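Local coordinates for fosfomycin resistance protein FosX (Mesorhizobium loti, PDB 1R9C) that catalyses the hydration of the antibiotic fosfomycin, a manganese-dependent reaction that confers resistance, and works as a homodimer, at residues Val31-Thr36 and Arg43-Leu48. Sequence-based numbering, arbitrary orientation.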
ATOM      1  N   VAL A  31     -10.936 -12.788   5.835  1.00 22.99           N
ATOM      2  CA  VAL A  31     -10.681 -14.187   5.428  1.00 22.75           C
ATOM      3  C   VAL A  31      -9.793 -14.977   6.399  1.00 22.80           C
ATOM      4  O   VAL A  31      -9.634 -16.197   6.253  1.00 22.69           O
ATOM      5  CB  VAL A  31     -10.124 -14.284   3.991  1.00 21.83           C
ATOM      6  CG1 VAL A  31     -11.104 -13.612   2.967  1.00 23.59           C
ATOM      7  CG2 VAL A  31      -8.782 -13.630   3.881  1.00 23.86           C
ATOM      8  N   TYR A  32      -9.188 -14.294   7.366  1.00 22.97           N
ATOM      9  CA  TYR A  32      -8.283 -14.973   8.300  1.00 23.17           C
ATOM     10  C   TYR A  32      -8.114 -14.146   9.553  1.00 22.64           C
ATOM     11  O   TYR A  32      -8.026 -12.915   9.472  1.00 22.99           O
ATOM     12  CB  TYR A  32      -6.900 -15.175   7.668  1.00 23.48           C
ATOM     13  CG  TYR A  32      -5.821 -15.681   8.636  1.00 25.34           C
ATOM     14  CD1 TYR A  32      -5.721 -17.044   8.963  1.00 26.04           C
ATOM     15  CD2 TYR A  32      -4.908 -14.790   9.222  1.00 26.80           C
ATOM     16  CE1 TYR A  32      -4.720 -17.510   9.848  1.00 27.68           C
ATOM     17  CE2 TYR A  32      -3.901 -15.255  10.106  1.00 27.92           C
ATOM     18  CZ  TYR A  32      -3.818 -16.594  10.405  1.00 28.88           C
ATOM     19  OH  TYR A  32      -2.833 -17.013  11.274  1.00 30.78           O
ATOM     20  N   ALA A  33      -8.050 -14.839  10.695  1.00 21.13           N
ATOM     21  CA  ALA A  33      -7.670 -14.232  11.969  1.00 21.05           C
ATOM     22  C   ALA A  33      -6.765 -15.186  12.742  1.00 21.24           C
ATOM     23  O   ALA A  33      -7.131 -16.338  13.005  1.00 20.65           O
ATOM     24  CB  ALA A  33      -8.921 -13.847  12.812  1.00 21.40           C
ATOM     25  N   SER A  34      -5.582 -14.703  13.110  1.00 21.24           N
ATOM     26  CA  SER A  34      -4.651 -15.497  13.901  1.00 22.40           C
ATOM     27  C   SER A  34      -5.214 -15.871  15.278  1.00 23.38           C
ATOM     28  O   SER A  34      -4.770 -16.838  15.879  1.00 22.51           O
ATOM     29  CB  SER A  34      -3.293 -14.804  14.015  1.00 21.75           C
ATOM     30  OG  SER A  34      -3.390 -13.658  14.825  1.00 23.38           O
ATOM     31  N   ASP A  35      -6.214 -15.132  15.751  1.00 25.65           N
ATOM     32  CA  ASP A  35      -6.926 -15.482  17.008  1.00 27.50           C
ATOM     33  C   ASP A  35      -7.669 -16.830  17.009  1.00 28.28           C
ATOM     34  O   ASP A  35      -7.973 -17.383  18.086  1.00 27.88           O
ATOM     35  CB  ASP A  35      -7.901 -14.360  17.384  1.00 28.23           C
ATOM     36  CG  ASP A  35      -7.218 -13.239  18.134  1.00 30.78           C
ATOM     37  OD1 ASP A  35      -6.154 -13.484  18.750  1.00 32.49           O
ATOM     38  OD2 ASP A  35      -7.652 -12.068  18.141  1.00 35.17           O
ATOM     39  N   THR A  36      -7.967 -17.361  15.821  1.00 29.37           N
ATOM     40  CA  THR A  36      -8.512 -18.725  15.692  1.00 31.15           C
ATOM     41  C   THR A  36      -7.463 -19.793  16.062  1.00 31.96           C
ATOM     42  O   THR A  36      -7.772 -20.986  16.140  1.00 32.80           O
ATOM     43  CB  THR A  36      -9.089 -18.964  14.263  1.00 30.98           C
ATOM     44  OG1 THR A  36      -9.785 -17.789  13.814  1.00 31.46           O
ATOM     45  CG2 THR A  36     -10.194 -20.016  14.289  1.00 32.15           C
ATOM     46  N   ARG A  43      -1.114 -10.834  16.900  1.00 19.73           N
ATOM     47  CA  ARG A  43      -2.470 -10.820  16.360  1.00 19.51           C
ATOM     48  C   ARG A  43      -2.533 -10.167  14.985  1.00 19.20           C
ATOM     49  O   ARG A  43      -2.163  -9.018  14.820  1.00 19.01           O
ATOM     50  CB  ARG A  43      -3.405 -10.101  17.335  1.00 19.70           C
ATOM     51  CG  ARG A  43      -3.284 -10.662  18.755  1.00 19.47           C
ATOM     52  CD  ARG A  43      -4.371 -10.245  19.705  1.00 21.80           C
ATOM     53  NE  ARG A  43      -5.708 -10.303  19.113  1.00 22.36           N
ATOM     54  CZ  ARG A  43      -6.496  -9.235  18.914  1.00 24.53           C
ATOM     55  NH1 ARG A  43      -6.087  -8.006  19.238  1.00 23.42           N
ATOM     56  NH2 ARG A  43      -7.700  -9.406  18.391  1.00 24.06           N
ATOM     57  N   GLU A  44      -3.008 -10.922  13.999  1.00 18.90           N
ATOM     58  CA  GLU A  44      -3.124 -10.407  12.645  1.00 19.95           C
ATOM     59  C   GLU A  44      -4.446 -10.865  12.032  1.00 19.34           C
ATOM     60  O   GLU A  44      -5.027 -11.870  12.476  1.00 18.81           O
ATOM     61  CB  GLU A  44      -1.916 -10.832  11.786  1.00 21.00           C
ATOM     62  CG  GLU A  44      -1.888 -12.295  11.396  1.00 25.90           C
ATOM     63  CD  GLU A  44      -0.553 -12.734  10.802  1.00 32.16           C
ATOM     64  OE1 GLU A  44       0.091 -11.944  10.075  1.00 32.47           O
ATOM     65  OE2 GLU A  44      -0.158 -13.887  11.063  1.00 36.92           O
ATOM     66  N   LYS A  45      -4.930 -10.107  11.046  1.00 18.79           N
ATOM     67  CA  LYS A  45      -6.066 -10.503  10.235  1.00 19.45           C
ATOM     68  C   LYS A  45      -5.770 -10.204   8.789  1.00 19.28           C
ATOM     69  O   LYS A  45      -5.039  -9.251   8.491  1.00 20.04           O
ATOM     70  CB  LYS A  45      -7.300  -9.677  10.618  1.00 18.69           C
ATOM     71  CG  LYS A  45      -7.894  -9.995  11.996  1.00 19.70           C
ATOM     72  CD  LYS A  45      -9.125  -9.179  12.184  1.00 20.57           C
ATOM     73  CE  LYS A  45      -9.952  -9.620  13.365  1.00 21.43           C
ATOM     74  NZ  LYS A  45     -11.336  -9.078  13.148  1.00 19.71           N
ATOM     75  N   PHE A  46      -6.344 -11.011   7.890  1.00 19.83           N
ATOM     76  CA  PHE A  46      -6.255 -10.781   6.448  1.00 19.97           C
ATOM     77  C   PHE A  46      -7.669 -10.462   5.930  1.00 20.93           C
ATOM     78  O   PHE A  46      -8.672 -11.107   6.349  1.00 20.35           O
ATOM     79  CB  PHE A  46      -5.784 -12.028   5.707  1.00 20.35           C
ATOM     80  CG  PHE A  46      -4.394 -12.498   6.064  1.00 20.36           C
ATOM     81  CD1 PHE A  46      -4.031 -13.809   5.804  1.00 22.27           C
ATOM     82  CD2 PHE A  46      -3.449 -11.627   6.615  1.00 19.79           C
ATOM     83  CE1 PHE A  46      -2.742 -14.275   6.091  1.00 25.54           C
ATOM     84  CE2 PHE A  46      -2.174 -12.074   6.929  1.00 23.84           C
ATOM     85  CZ  PHE A  46      -1.809 -13.402   6.653  1.00 22.94           C
ATOM     86  N   PHE A  47      -7.736  -9.496   5.008  1.00 19.97           N
ATOM     87  CA  PHE A  47      -8.984  -9.137   4.376  1.00 21.37           C
ATOM     88  C   PHE A  47      -8.830  -9.119   2.878  1.00 21.18           C
ATOM     89  O   PHE A  47      -7.719  -8.911   2.349  1.00 21.48           O
ATOM     90  CB  PHE A  47      -9.418  -7.723   4.800  1.00 20.71           C
ATOM     91  CG  PHE A  47      -9.790  -7.597   6.251  1.00 23.47           C
ATOM     92  CD1 PHE A  47      -8.805  -7.358   7.226  1.00 23.51           C
ATOM     93  CD2 PHE A  47     -11.112  -7.654   6.641  1.00 22.24           C
ATOM     94  CE1 PHE A  47      -9.146  -7.214   8.554  1.00 23.04           C
ATOM     95  CE2 PHE A  47     -11.465  -7.522   8.007  1.00 22.58           C
ATOM     96  CZ  PHE A  47     -10.476  -7.306   8.951  1.00 20.66           C
ATOM     97  N   LEU A  48      -9.965  -9.299   2.195  1.00 20.78           N
ATOM     98  CA  LEU A  48     -10.036  -9.037   0.765  1.00 20.77           C
ATOM     99  C   LEU A  48     -10.975  -7.852   0.492  1.00 20.52           C
ATOM    100  O   LEU A  48     -12.089  -7.744   1.058  1.00 20.67           O
ATOM    101  CB  LEU A  48     -10.514 -10.268  -0.015  1.00 20.93           C
ATOM    102  CG  LEU A  48      -9.564 -11.431  -0.330  1.00 22.45           C
ATOM    103  CD1 LEU A  48     -10.301 -12.635  -0.940  1.00 24.59           C
ATOM    104  CD2 LEU A  48      -8.485 -10.942  -1.302  1.00 23.48           C
TER
HETATM  105  O   HOH W   1      -6.450 -12.266  15.064  1.00 40.02           O
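Tyr32 and Phe46 carry the apolar half of this contact, running alongside each other in a common direction. CD2 of Tyr32 sits 3.7 Å above one face of the Phe46 ring, displaced toward its rim, and the two ring planes are inclined at 31°. Farther along the same edge, CE2 of Tyr32 meets CG of Glu44, in the plane of the ring, at 3.8 Å. At the other end Asp35 and Arg43 form a side-on salt bridge between nearly coplanar groups. A bend at chi3 (44°) turns the guanidinium so that NE and NH2 of Arg43 both grip Asp35 OD2, at 2.8 and 2.7 Å; OD2 receives NE through its syn lone pair and meets NH2 nearly along its C-O axis. Between these ends Ser34 OG accepts the backbone N-H of Glu44 at 2.9 Å (164°), while Ser34 N donates to Glu44 O. A water taking the N-H of Asp35 donates to that same carbonyl.

The backbones make an antiparallel hairpin, strands 29-33 and 44-49, at the margin, within this chain, of a four-stranded sheet of the VOC fold. A classic beta bulge interrupts its pairing: Val31 N donates to Phe46 O at 2.9 Å, and Tyr32 N reaches the same oxygen weakly, at 3.4 Å.

Further out, Glu16 is a second carboxylate partner of Arg43, and Tyr32 OH is hydrogen-bonded to Glu37. Phe46, whose side chain is about 8 Å from a bound manganese ion, meets Trp53 edge-to-face. Glu44, the inferred proton acceptor, makes a long, weak ion pair with Arg127 of the second subunit, and Tyr32 packs on Leu128 of that subunit.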